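Side-chain contacts in pseudoperoxidase (Leishmania major, PDB 5VIA), which binds heme b in a peroxidase-type fold and, as a pseudoperoxidase, probably departs from the catalytic role generally assigned to its family: residues 56-61 against 138-143; 39-44 against 276-281; 189-194 against 242-247. All coordinates share one frame; numbering follows the deposited sequence. Where two conformers were deposited one is given.

Contact 1 of 3, residues 56-61 against 138-143; sequences VDESCA and PTILHA. With HEM (protoporphyrin IX containing Fe), chain B.
Glu58 meets Ile140 through the apolar part of its side chain. CG of Glu58 lies 3.7 Å from CD1 of Ile140, and the two chains run at a slant to each other. Glu58 places CG anti to its backbone N (chi1 -174°) and continues extended, so its methylene group reaches the helix. Its carboxylate is held beyond the contact: OE2 makes a salt bridge with Arg124 and also takes a hydrogen bond from Phe135 N. Ile140 sends its longer branch across, with CD1 also 4.4 Å from CB of Ser59. OG of Ser59 accepts a nearly straight bond of 3.1 Å from N of Ala61 (N-H...O angle 162°), which makes an ST turn. CB of Ser59 is 3.7 Å from C3B of the heme. Cys60 follows within this turn. Its side chain places SG between backbone N and carbonyl carbon (chi1 63°). SG of Cys60 binds FE of the heme at 2.5 Å. On the helix, CD2 of Leu141 touches the heme methyl CMC at 3.6 Å. His159 supplies the other axial ligand, so the arrangement is that of a six-coordinate heme site with cysteine and histidine ligands.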
loop_
_atom_site.group_PDB
_atom_site.type_symbol
_atom_site.label_atom_id
_atom_site.label_comp_id
_atom_site.label_asym_id
_atom_site.label_seq_id
_atom_site.Cartn_x
_atom_site.Cartn_y
_atom_site.Cartn_z
ATOM N N VAL A 56 -12.863 -3.714 -0.736
ATOM C CA VAL A 56 -11.644 -4.012 -1.498
ATOM C C VAL A 56 -11.913 -4.203 -2.986
ATOM O O VAL A 56 -10.975 -4.255 -3.794
ATOM C CB VAL A 56 -10.862 -5.240 -0.938
ATOM C CG1 VAL A 56 -10.445 -4.993 0.506
ATOM C CG2 VAL A 56 -11.691 -6.526 -1.055
ATOM N N ASP A 57 -13.187 -4.301 -3.361
ATOM C CA ASP A 57 -13.542 -4.255 -4.771
ATOM C C ASP A 57 -13.021 -2.952 -5.392
ATOM O O ASP A 57 -12.732 -2.900 -6.592
ATOM C CB ASP A 57 -15.053 -4.378 -4.961
ATOM C CG ASP A 57 -15.515 -5.826 -5.023
ATOM O OD1 ASP A 57 -14.656 -6.704 -5.277
ATOM O OD2 ASP A 57 -16.728 -6.085 -4.834
ATOM N N GLU A 58 -12.878 -1.916 -4.569
ATOM C CA GLU A 58 -12.314 -0.638 -5.037
ATOM C C GLU A 58 -10.801 -0.553 -4.816
ATOM O O GLU A 58 -10.042 -0.396 -5.768
ATOM C CB GLU A 58 -13.015 0.549 -4.368
ATOM C CG GLU A 58 -12.571 1.919 -4.914
ATOM C CD GLU A 58 -13.346 3.066 -4.285
ATOM O OE1 GLU A 58 -13.082 3.373 -3.102
ATOM O OE2 GLU A 58 -14.223 3.651 -4.962
ATOM N N SER A 59 -10.374 -0.646 -3.555
ATOM C CA SER A 59 -8.960 -0.694 -3.208
ATOM C C SER A 59 -8.842 -1.126 -1.768
ATOM O O SER A 59 -9.858 -1.291 -1.087
ATOM C CB SER A 59 -8.308 0.685 -3.362
ATOM O OG SER A 59 -8.639 1.503 -2.257
ATOM N N CYS A 60 -7.617 -1.299 -1.283
ATOM C CA CYS A 60 -7.433 -1.676 0.112
ATOM C C CYS A 60 -7.355 -0.465 1.044
ATOM O O CYS A 60 -6.927 -0.591 2.196
ATOM C CB CYS A 60 -6.195 -2.557 0.288
ATOM S SG CYS A 60 -4.665 -1.710 -0.147
ATOM N N ALA A 61 -7.809 0.695 0.569
ATOM C CA ALA A 61 -7.872 1.880 1.414
ATOM C C ALA A 61 -9.024 1.805 2.405
ATOM O O ALA A 61 -9.694 2.809 2.665
ATOM C CB ALA A 61 -7.998 3.159 0.542
ATOM N N PRO A 138 -6.724 3.743 -11.948
ATOM C CA PRO A 138 -5.969 4.938 -12.355
ATOM C C PRO A 138 -6.480 6.225 -11.713
ATOM O O PRO A 138 -5.659 7.075 -11.328
ATOM C CB PRO A 138 -6.184 4.984 -13.871
ATOM C CG PRO A 138 -6.334 3.539 -14.257
ATOM C CD PRO A 138 -7.117 2.926 -13.113
ATOM N N THR A 139 -7.798 6.372 -11.591
ATOM C CA THR A 139 -8.389 7.565 -10.970
ATOM C C THR A 139 -7.851 7.755 -9.556
ATOM O O THR A 139 -7.442 8.858 -9.159
ATOM C CB THR A 139 -9.922 7.467 -10.932
ATOM O OG1 THR A 139 -10.430 7.485 -12.275
ATOM C CG2 THR A 139 -10.538 8.631 -10.135
ATOM N N ILE A 140 -7.826 6.663 -8.797
ATOM C CA ILE A 140 -7.341 6.725 -7.439
ATOM C C ILE A 140 -5.840 6.983 -7.394
ATOM O O ILE A 140 -5.390 7.893 -6.696
ATOM C CB ILE A 140 -7.670 5.420 -6.668
ATOM C CG1 ILE A 140 -9.190 5.218 -6.617
ATOM C CG2 ILE A 140 -7.078 5.486 -5.278
ATOM C CD1 ILE A 140 -9.621 3.883 -6.049
ATOM N N LEU A 141 -5.064 6.187 -8.131
ATOM C CA LEU A 141 -3.612 6.238 -8.008
ATOM C C LEU A 141 -3.011 7.562 -8.514
ATOM O O LEU A 141 -2.097 8.109 -7.895
ATOM C CB LEU A 141 -2.960 5.043 -8.700
ATOM C CG LEU A 141 -3.307 3.652 -8.127
ATOM C CD1 LEU A 141 -2.482 2.571 -8.801
ATOM C CD2 LEU A 141 -3.101 3.601 -6.618
ATOM N N HIS A 142 -3.524 8.074 -9.628
ATOM C CA HIS A 142 -3.000 9.329 -10.170
ATOM C C HIS A 142 -3.188 10.431 -9.133
ATOM O O HIS A 142 -2.375 11.362 -9.040
ATOM C CB HIS A 142 -3.715 9.710 -11.470
ATOM C CG HIS A 142 -3.228 8.970 -12.683
ATOM N ND1 HIS A 142 -1.951 9.124 -13.186
ATOM C CD2 HIS A 142 -3.862 8.117 -13.523
ATOM C CE1 HIS A 142 -1.813 8.377 -14.268
ATOM N NE2 HIS A 142 -2.960 7.761 -14.501
ATOM N N ALA A 143 -4.253 10.316 -8.341
ATOM C CA ALA A 143 -4.615 11.357 -7.386
ATOM C C ALA A 143 -3.758 11.383 -6.113
ATOM O O ALA A 143 -3.921 12.270 -5.279
ATOM C CB ALA A 143 -6.103 11.253 -7.041
HETATM C CHA HEM B . -3.470 -5.616 0.382
HETATM C CHB HEM B . -6.377 -4.474 -3.360
HETATM C CHC HEM B . -3.764 -0.424 -3.944
HETATM C CHD HEM B . -0.454 -1.952 -0.706
HETATM C C1A HEM B . -4.503 -5.596 -0.523
HETATM C C2A HEM B . -5.626 -6.507 -0.499
HETATM C C3A HEM B . -6.431 -6.202 -1.512
HETATM C C4A HEM B . -5.844 -5.078 -2.237
HETATM C CMA HEM B . -7.749 -6.912 -1.872
HETATM C CAA HEM B . -5.861 -7.604 0.563
HETATM C CBA HEM B . -6.354 -6.820 1.795
HETATM C CGA HEM B . -6.644 -7.707 2.986
HETATM O O1A HEM B . -7.541 -8.580 2.877
HETATM O O2A HEM B . -6.002 -7.516 4.055
HETATM C C1B HEM B . -5.955 -3.255 -3.852
HETATM C C2B HEM B . -6.524 -2.514 -4.954
HETATM C C3B HEM B . -5.828 -1.379 -5.118
HETATM C C4B HEM B . -4.745 -1.381 -4.136
HETATM C CMB HEM B . -7.753 -2.957 -5.762
HETATM C CAB HEM B . -6.153 -0.325 -6.207
HETATM C CBB HEM B . -5.857 0.970 -6.056
HETATM C C1C HEM B . -2.640 -0.476 -3.138
HETATM C C2C HEM B . -1.564 0.522 -3.067
HETATM C C3C HEM B . -0.651 0.085 -2.157
HETATM C C4C HEM B . -1.123 -1.191 -1.641
HETATM C CMC HEM B . -1.547 1.835 -3.899
HETATM C CAC HEM B . 0.668 0.690 -1.625
HETATM C CBC HEM B . 1.083 1.929 -1.923
HETATM C C1D HEM B . -0.940 -3.094 -0.116
HETATM C C2D HEM B . -0.243 -3.879 0.882
HETATM C C3D HEM B . -1.183 -5.028 1.220
HETATM C C4D HEM B . -2.353 -4.817 0.392
HETATM C CMD HEM B . 1.156 -3.613 1.479
HETATM C CAD HEM B . -0.940 -6.157 2.256
HETATM C CBD HEM B . -1.454 -5.592 3.586
HETATM C CGD HEM B . -1.326 -6.595 4.707
HETATM O O1D HEM B . -1.894 -6.343 5.812
HETATM O O2D HEM B . -0.665 -7.640 4.488
HETATM N NA HEM B . -4.661 -4.736 -1.604
HETATM N NB HEM B . -4.870 -2.546 -3.384
HETATM N NC HEM B . -2.330 -1.511 -2.251
HETATM N ND HEM B . -2.172 -3.682 -0.391
HETATM FE FE HEM B . -3.565 -3.111 -1.876
#

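Contact 2 of 3, residues 39-44 against 276-281; sequences RTAFVL and KMIESN. With HEM (protoporphyrin IX containing Fe), chain B.
The contact belongs to the wall of the heme pocket, where Phe42 and Ala41 on helix 33-49 meet Met277 and Ile278 near the end of helix 263-279. Met277 has the largest share of the buried surface and touches both Ala41 and Phe42. Its chain is extended as far as SD and then bends (chi3 67°). SD comes to the edge of the Phe42 ring, near the ring plane, and lies 3.8 Å from CA of Phe42. The bend brings CE to 3.9 Å from CB of Ala41. CE also touches the heme vinyl carbon CBC at 3.6 Å, so this methyl touches both the helix and the heme. CB of Ala41 has a second neighbour, CG2 of Ile278, at 4.0 Å.

Phe42 turns its ring to the heme. CG anti to the backbone N (chi1 170°) sends the ring out over the heme, where it lies nearly parallel to the porphyrin, and its CE2 is 3.5 Å from the meso carbon CHC. Heme methyl CMC sits over one face, displaced toward the rim. Arg39, Phe42 and Val43 are spaced like the distal arginine, aromatic residue and histidine of the peroxidase family, so Val43 appears to take the histidine's place. Arg39 passes along the heme with its CB 3.7 Å from C2D. Its guanidinium group has the propionate carbon CBD at its edge and gives hydrogen bonds to carbonyls of Cys60, Val62 and Arg64. As helix 263-279 ends, OG of Ser280 gives a hydrogen bond of 2.6 Å to O of Met277, with the donor tilted 26° from the carbonyl plane. O of Ser280 accepts a hydrogen bond from NE of Arg48.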
loop_
_atom_site.group_PDB
_atom_site.type_symbol
_atom_site.label_atom_id
_atom_site.label_comp_id
_atom_site.label_asym_id
_atom_site.label_seq_id
_atom_site.Cartn_x
_atom_site.Cartn_y
_atom_site.Cartn_z
ATOM N N ARG A 39 0.644 -0.810 3.653
ATOM C CA ARG A 39 -0.717 -0.558 3.207
ATOM C C ARG A 39 -1.264 0.726 3.840
ATOM O O ARG A 39 -1.938 1.508 3.181
ATOM C CB ARG A 39 -1.655 -1.723 3.536
ATOM C CG ARG A 39 -3.107 -1.337 3.243
ATOM C CD ARG A 39 -4.058 -2.520 3.148
ATOM N NE ARG A 39 -4.458 -3.004 4.442
ATOM C CZ ARG A 39 -5.524 -2.584 5.112
ATOM N NH1 ARG A 39 -6.308 -1.641 4.614
ATOM N NH2 ARG A 39 -5.790 -3.113 6.288
ATOM N N THR A 40 -0.950 0.924 5.117
ATOM C CA THR A 40 -1.381 2.108 5.848
ATOM C C THR A 40 -0.949 3.427 5.190
ATOM O O THR A 40 -1.661 4.421 5.280
ATOM C CB THR A 40 -0.882 2.039 7.286
ATOM O OG1 THR A 40 -1.391 0.841 7.889
ATOM C CG2 THR A 40 -1.386 3.210 8.078
ATOM N N ALA A 41 0.204 3.444 4.528
ATOM C CA ALA A 41 0.630 4.673 3.859
ATOM C C ALA A 41 -0.343 4.999 2.739
ATOM O O ALA A 41 -0.641 6.173 2.487
ATOM C CB ALA A 41 2.030 4.545 3.325
ATOM N N PHE A 42 -0.816 3.956 2.055
ATOM C CA PHE A 42 -1.823 4.116 1.012
ATOM C C PHE A 42 -3.196 4.472 1.575
ATOM O O PHE A 42 -3.873 5.372 1.053
ATOM C CB PHE A 42 -1.909 2.868 0.102
ATOM C CG PHE A 42 -3.098 2.880 -0.829
ATOM C CD1 PHE A 42 -3.285 3.928 -1.733
ATOM C CD2 PHE A 42 -4.028 1.852 -0.804
ATOM C CE1 PHE A 42 -4.382 3.943 -2.591
ATOM C CE2 PHE A 42 -5.123 1.861 -1.650
ATOM C CZ PHE A 42 -5.305 2.912 -2.545
ATOM N N VAL A 43 -3.623 3.770 2.626
ATOM C CA VAL A 43 -4.884 4.106 3.288
ATOM C C VAL A 43 -4.928 5.608 3.626
ATOM O O VAL A 43 -5.909 6.302 3.310
ATOM C CB VAL A 43 -5.081 3.275 4.583
ATOM C CG1 VAL A 43 -6.372 3.637 5.248
ATOM C CG2 VAL A 43 -5.063 1.775 4.265
ATOM N N LEU A 44 -3.857 6.112 4.242
ATOM C CA LEU A 44 -3.836 7.506 4.685
ATOM C C LEU A 44 -3.890 8.451 3.492
ATOM O O LEU A 44 -4.666 9.400 3.485
ATOM C CB LEU A 44 -2.589 7.772 5.531
ATOM C CG LEU A 44 -2.622 7.068 6.903
ATOM C CD1 LEU A 44 -1.321 7.279 7.651
ATOM C CD2 LEU A 44 -3.800 7.567 7.725
ATOM N N LYS A 276 5.944 10.557 -3.554
ATOM C CA LYS A 276 4.817 11.434 -3.896
ATOM C C LYS A 276 3.579 11.064 -3.081
ATOM O O LYS A 276 2.859 11.933 -2.586
ATOM C CB LYS A 276 4.464 11.331 -5.381
ATOM C CG LYS A 276 5.386 12.061 -6.364
ATOM C CD LYS A 276 4.722 12.050 -7.757
ATOM C CE LYS A 276 5.475 12.839 -8.836
ATOM N NZ LYS A 276 4.841 12.649 -10.201
ATOM N N MET A 277 3.325 9.769 -2.953
ATOM C CA MET A 277 2.162 9.327 -2.195
ATOM C C MET A 277 2.203 9.798 -0.749
ATOM O O MET A 277 1.218 10.320 -0.240
ATOM C CB MET A 277 2.034 7.799 -2.234
ATOM C CG MET A 277 0.790 7.311 -1.509
ATOM S SD MET A 277 0.637 5.517 -1.521
ATOM C CE MET A 277 2.039 5.068 -0.495
ATOM N N ILE A 278 3.340 9.620 -0.077
ATOM C CA ILE A 278 3.397 9.947 1.343
ATOM C C ILE A 278 3.542 11.446 1.591
ATOM O O ILE A 278 3.433 11.889 2.730
ATOM C CB ILE A 278 4.499 9.170 2.093
ATOM C CG1 ILE A 278 5.881 9.460 1.498
ATOM C CG2 ILE A 278 4.188 7.664 2.066
ATOM C CD1 ILE A 278 7.026 8.859 2.292
ATOM N N GLU A 279 3.789 12.217 0.529
ATOM C CA GLU A 279 3.831 13.680 0.645
ATOM C C GLU A 279 2.556 14.317 0.116
ATOM O O GLU A 279 2.310 15.507 0.349
ATOM C CB GLU A 279 5.043 14.263 -0.102
ATOM C CG GLU A 279 6.397 13.811 0.451
ATOM C CD GLU A 279 7.579 14.535 -0.185
ATOM O OE1 GLU A 279 7.390 15.264 -1.193
ATOM O OE2 GLU A 279 8.704 14.372 0.328
ATOM N N SER A 280 1.746 13.531 -0.589
ATOM C CA SER A 280 0.526 14.054 -1.226
ATOM C C SER A 280 -0.465 14.655 -0.238
ATOM O O SER A 280 -0.713 14.096 0.844
ATOM C CB SER A 280 -0.167 12.975 -2.059
ATOM O OG SER A 280 -0.555 11.855 -1.264
ATOM N N ASN A 281 -1.028 15.803 -0.618
ATOM C CA ASN A 281 -2.006 16.515 0.200
ATOM C C ASN A 281 -1.480 16.905 1.577
ATOM O O ASN A 281 -2.239 16.959 2.545
ATOM C CB ASN A 281 -3.330 15.741 0.303
ATOM C CG ASN A 281 -4.084 15.704 -1.008
ATOM O OD1 ASN A 281 -4.222 14.644 -1.639
ATOM N ND2 ASN A 281 -4.571 16.862 -1.438
HETATM C CHA HEM B . -3.470 -5.616 0.382
HETATM C CHB HEM B . -6.377 -4.474 -3.360
HETATM C CHC HEM B . -3.764 -0.424 -3.944
HETATM C CHD HEM B . -0.454 -1.952 -0.706
HETATM C C1A HEM B . -4.503 -5.596 -0.523
HETATM C C2A HEM B . -5.626 -6.507 -0.499
HETATM C C3A HEM B . -6.431 -6.202 -1.512
HETATM C C4A HEM B . -5.844 -5.078 -2.237
HETATM C CMA HEM B . -7.749 -6.912 -1.872
HETATM C CAA HEM B . -5.861 -7.604 0.563
HETATM C CBA HEM B . -6.354 -6.820 1.795
HETATM C CGA HEM B . -6.644 -7.707 2.986
HETATM O O1A HEM B . -7.541 -8.580 2.877
HETATM O O2A HEM B . -6.002 -7.516 4.055
HETATM C C1B HEM B . -5.955 -3.255 -3.852
HETATM C C2B HEM B . -6.524 -2.514 -4.954
HETATM C C3B HEM B . -5.828 -1.379 -5.118
HETATM C C4B HEM B . -4.745 -1.381 -4.136
HETATM C CMB HEM B . -7.753 -2.957 -5.762
HETATM C CAB HEM B . -6.153 -0.325 -6.207
HETATM C CBB HEM B . -5.857 0.970 -6.056
HETATM C C1C HEM B . -2.640 -0.476 -3.138
HETATM C C2C HEM B . -1.564 0.522 -3.067
HETATM C C3C HEM B . -0.651 0.085 -2.157
HETATM C C4C HEM B . -1.123 -1.191 -1.641
HETATM C CMC HEM B . -1.547 1.835 -3.899
HETATM C CAC HEM B . 0.668 0.690 -1.625
HETATM C CBC HEM B . 1.083 1.929 -1.923
HETATM C C1D HEM B . -0.940 -3.094 -0.116
HETATM C C2D HEM B . -0.243 -3.879 0.882
HETATM C C3D HEM B . -1.183 -5.028 1.220
HETATM C C4D HEM B . -2.353 -4.817 0.392
HETATM C CMD HEM B . 1.156 -3.613 1.479
HETATM C CAD HEM B . -0.940 -6.157 2.256
HETATM C CBD HEM B . -1.454 -5.592 3.586
HETATM C CGD HEM B . -1.326 -6.595 4.707
HETATM O O1D HEM B . -1.894 -6.343 5.812
HETATM O O2D HEM B . -0.665 -7.640 4.488
HETATM N NA HEM B . -4.661 -4.736 -1.604
HETATM N NB HEM B . -4.870 -2.546 -3.384
HETATM N NC HEM B . -2.330 -1.511 -2.251
HETATM N ND HEM B . -2.172 -3.682 -0.391
HETATM FE FE HEM B . -3.565 -3.111 -1.876
#

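Contact 3 of 3, residues 189-194 against 242-247; sequences QFLLEH and AELELL
OE1 of Glu243 is held by two groups, Tyr187 OH and His159 ND1. The second bond places Glu243 in the second shell of the iron, behind the axial histidine. Its chi1 is -115°, which suggests that its hydrogen bonds hold it off the staggered positions. Toward helix 186-194, the same residue offers only its backbone: O of Glu243 is 4.5 Å from CD1 of Leu191, a loose apposition.

The rest of the contact is leucine against leucine. Leu191 points at the other segment and is met on two parts of its side chain. Its CD2 lies 4.0 Å from CD2 of Leu244, and these two side chains run at an angle to each other. Its CB is 3.9 Å from CD1 of Leu247. That methyl also comes to 4.2 Å from O of Leu191, so it lies against the helix backbone as well. Leu247 is extended beyond CB (chi2 179°), which carries CD1 to Leu191. Leu191 and Leu244 both pack on Val239 of strand 235-240, which closes the group from the sheet.

On the helix itself, ND1 of His194 sits 3.4 Å above the centre of the Phe190 ring. The same ND1 gives a weak, bent hydrogen bond of 3.1 Å to O of Phe190 (N-H...O angle 135°). Phe190 in turn packs on Val222, Val224 and Cys237.

No polar bond crosses between the two segments, so they are joined by apolar packing alone. Glu243 uses its carboxylate on the heme side instead. By accepting from His159 ND1 it would probably make the imidazole a stronger electron donor to the iron, as the proximal aspartate does in related peroxidases.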
loop_
_atom_site.group_PDB
_atom_site.type_symbol
_atom_site.label_atom_id
_atom_site.label_comp_id
_atom_site.label_asym_id
_atom_site.label_seq_id
_atom_site.Cartn_x
_atom_site.Cartn_y
_atom_site.Cartn_z
ATOM N N GLN A 189 5.705 -10.091 -12.884
ATOM C CA GLN A 189 6.025 -11.367 -13.501
ATOM C C GLN A 189 4.886 -12.341 -13.232
ATOM O O GLN A 189 4.505 -13.123 -14.104
ATOM C CB GLN A 189 7.349 -11.907 -12.941
ATOM C CG GLN A 189 8.543 -10.969 -13.174
ATOM C CD GLN A 189 9.788 -11.377 -12.407
ATOM O OE1 GLN A 189 9.739 -12.234 -11.524
ATOM N NE2 GLN A 189 10.913 -10.759 -12.739
ATOM N N PHE A 190 4.337 -12.273 -12.021
ATOM C CA PHE A 190 3.262 -13.174 -11.607
ATOM C C PHE A 190 1.987 -12.936 -12.416
ATOM O O PHE A 190 1.392 -13.888 -12.939
ATOM C CB PHE A 190 2.980 -13.022 -10.112
ATOM C CG PHE A 190 2.000 -14.027 -9.577
ATOM C CD1 PHE A 190 2.438 -15.256 -9.095
ATOM C CD2 PHE A 190 0.639 -13.749 -9.568
ATOM C CE1 PHE A 190 1.539 -16.177 -8.607
ATOM C CE2 PHE A 190 -0.264 -14.671 -9.088
ATOM C CZ PHE A 190 0.184 -15.878 -8.603
ATOM N N LEU A 191 1.574 -11.669 -12.516
ATOM C CA LEU A 191 0.381 -11.305 -13.285
ATOM C C LEU A 191 0.466 -11.793 -14.728
ATOM O O LEU A 191 -0.461 -12.438 -15.226
ATOM C CB LEU A 191 0.142 -9.788 -13.267
ATOM C CG LEU A 191 -0.313 -9.148 -11.953
ATOM C CD1 LEU A 191 -0.800 -7.730 -12.197
ATOM C CD2 LEU A 191 -1.390 -9.949 -11.268
ATOM N N LEU A 192 1.582 -11.488 -15.388
ATOM C CA LEU A 192 1.791 -11.873 -16.784
ATOM C C LEU A 192 1.768 -13.390 -16.951
ATOM O O LEU A 192 1.235 -13.902 -17.940
ATOM C CB LEU A 192 3.116 -11.304 -17.314
ATOM C CG LEU A 192 3.230 -9.772 -17.425
ATOM C CD1 LEU A 192 4.651 -9.336 -17.787
ATOM C CD2 LEU A 192 2.237 -9.211 -18.438
ATOM N N GLU A 193 2.336 -14.113 -15.991
ATOM C CA GLU A 193 2.406 -15.569 -16.113
ATOM C C GLU A 193 1.033 -16.217 -15.978
ATOM O O GLU A 193 0.715 -17.163 -16.692
ATOM C CB GLU A 193 3.385 -16.165 -15.095
ATOM C CG GLU A 193 3.397 -17.698 -15.084
ATOM C CD GLU A 193 4.596 -18.273 -14.356
ATOM O OE1 GLU A 193 5.649 -17.603 -14.340
ATOM O OE2 GLU A 193 4.495 -19.399 -13.807
ATOM N N HIS A 194 0.210 -15.690 -15.079
ATOM C CA HIS A 194 -1.052 -16.343 -14.746
ATOM C C HIS A 194 -2.287 -15.619 -15.261
ATOM O O HIS A 194 -3.412 -16.036 -14.970
ATOM C CB HIS A 194 -1.148 -16.534 -13.230
ATOM C CG HIS A 194 -0.038 -17.368 -12.669
ATOM N ND1 HIS A 194 0.999 -16.833 -11.938
ATOM C CD2 HIS A 194 0.211 -18.696 -12.768
ATOM C CE1 HIS A 194 1.833 -17.801 -11.592
ATOM N NE2 HIS A 194 1.378 -18.938 -12.082
ATOM N N ALA A 242 -10.134 -5.725 -11.539
ATOM C CA ALA A 242 -9.653 -4.433 -12.054
ATOM C C ALA A 242 -8.137 -4.387 -12.286
ATOM O O ALA A 242 -7.666 -3.778 -13.254
ATOM C CB ALA A 242 -10.074 -3.315 -11.121
ATOM N N GLU A 243 -7.372 -5.008 -11.396
ATOM C CA GLU A 243 -5.919 -5.073 -11.542
ATOM C C GLU A 243 -5.531 -5.899 -12.771
ATOM O O GLU A 243 -4.536 -5.607 -13.443
ATOM C CB GLU A 243 -5.297 -5.672 -10.276
ATOM C CG GLU A 243 -4.412 -4.738 -9.485
ATOM C CD GLU A 243 -4.017 -5.302 -8.130
ATOM O OE1 GLU A 243 -2.820 -5.625 -7.924
ATOM O OE2 GLU A 243 -4.908 -5.398 -7.257
ATOM N N LEU A 244 -6.322 -6.933 -13.058
ATOM C CA LEU A 244 -6.098 -7.785 -14.221
ATOM C C LEU A 244 -6.573 -7.133 -15.520
ATOM O O LEU A 244 -5.949 -7.302 -16.575
ATOM C CB LEU A 244 -6.802 -9.139 -14.028
ATOM C CG LEU A 244 -6.283 -9.986 -12.866
ATOM C CD1 LEU A 244 -7.214 -11.157 -12.559
ATOM C CD2 LEU A 244 -4.892 -10.494 -13.197
ATOM N N GLU A 245 -7.679 -6.397 -15.456
ATOM C CA GLU A 245 -8.248 -5.819 -16.669
ATOM C C GLU A 245 -7.328 -4.745 -17.237
ATOM O O GLU A 245 -7.328 -4.488 -18.439
ATOM C CB GLU A 245 -9.656 -5.272 -16.413
ATOM C CG GLU A 245 -10.721 -6.364 -16.254
ATOM C CD GLU A 245 -10.833 -7.282 -17.467
ATOM O OE1 GLU A 245 -11.113 -6.789 -18.581
ATOM O OE2 GLU A 245 -10.649 -8.509 -17.306
ATOM N N LEU A 246 -6.522 -4.144 -16.368
ATOM C CA LEU A 246 -5.544 -3.149 -16.789
ATOM C C LEU A 246 -4.446 -3.751 -17.674
ATOM O O LEU A 246 -3.838 -3.045 -18.479
ATOM C CB LEU A 246 -4.963 -2.438 -15.569
ATOM C CG LEU A 246 -5.991 -1.525 -14.897
ATOM C CD1 LEU A 246 -5.426 -0.835 -13.682
ATOM C CD2 LEU A 246 -6.506 -0.496 -15.889
ATOM N N LEU A 247 -4.218 -5.060 -17.547
ATOM C CA LEU A 247 -3.298 -5.777 -18.439
ATOM C C LEU A 247 -3.762 -5.746 -19.894
ATOM O O LEU A 247 -2.997 -6.087 -20.800
ATOM C CB LEU A 247 -3.099 -7.227 -17.975
ATOM C CG LEU A 247 -2.401 -7.365 -16.623
ATOM C CD1 LEU A 247 -2.257 -8.813 -16.210
ATOM C CD2 LEU A 247 -1.049 -6.691 -16.664
#

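In the fold
All three contacts reach the heme, contact 3 through Glu243 alone. Contacts 1 and 2 lie mainly on the face bound by Cys60, with centres about 12 Å apart. They touch directly: O of Cys60 is 2.7 Å from NH1 of Arg39, probably a hydrogen bond, and OG of Ser59 is 3.6 Å from CE2 of Phe42. From contact 3, Glu243 reaches the other face, behind His159. The centre of contact 3 is about 16 Å from that of contact 1, and CD1 of Leu246 just reaches CD of Pro138 at 4.2 Å. Contacts 2 and 3 do not touch; their nearest atoms are about 9 Å apart. Along the chain, both other contacts are nested inside the loop closed by contact 2.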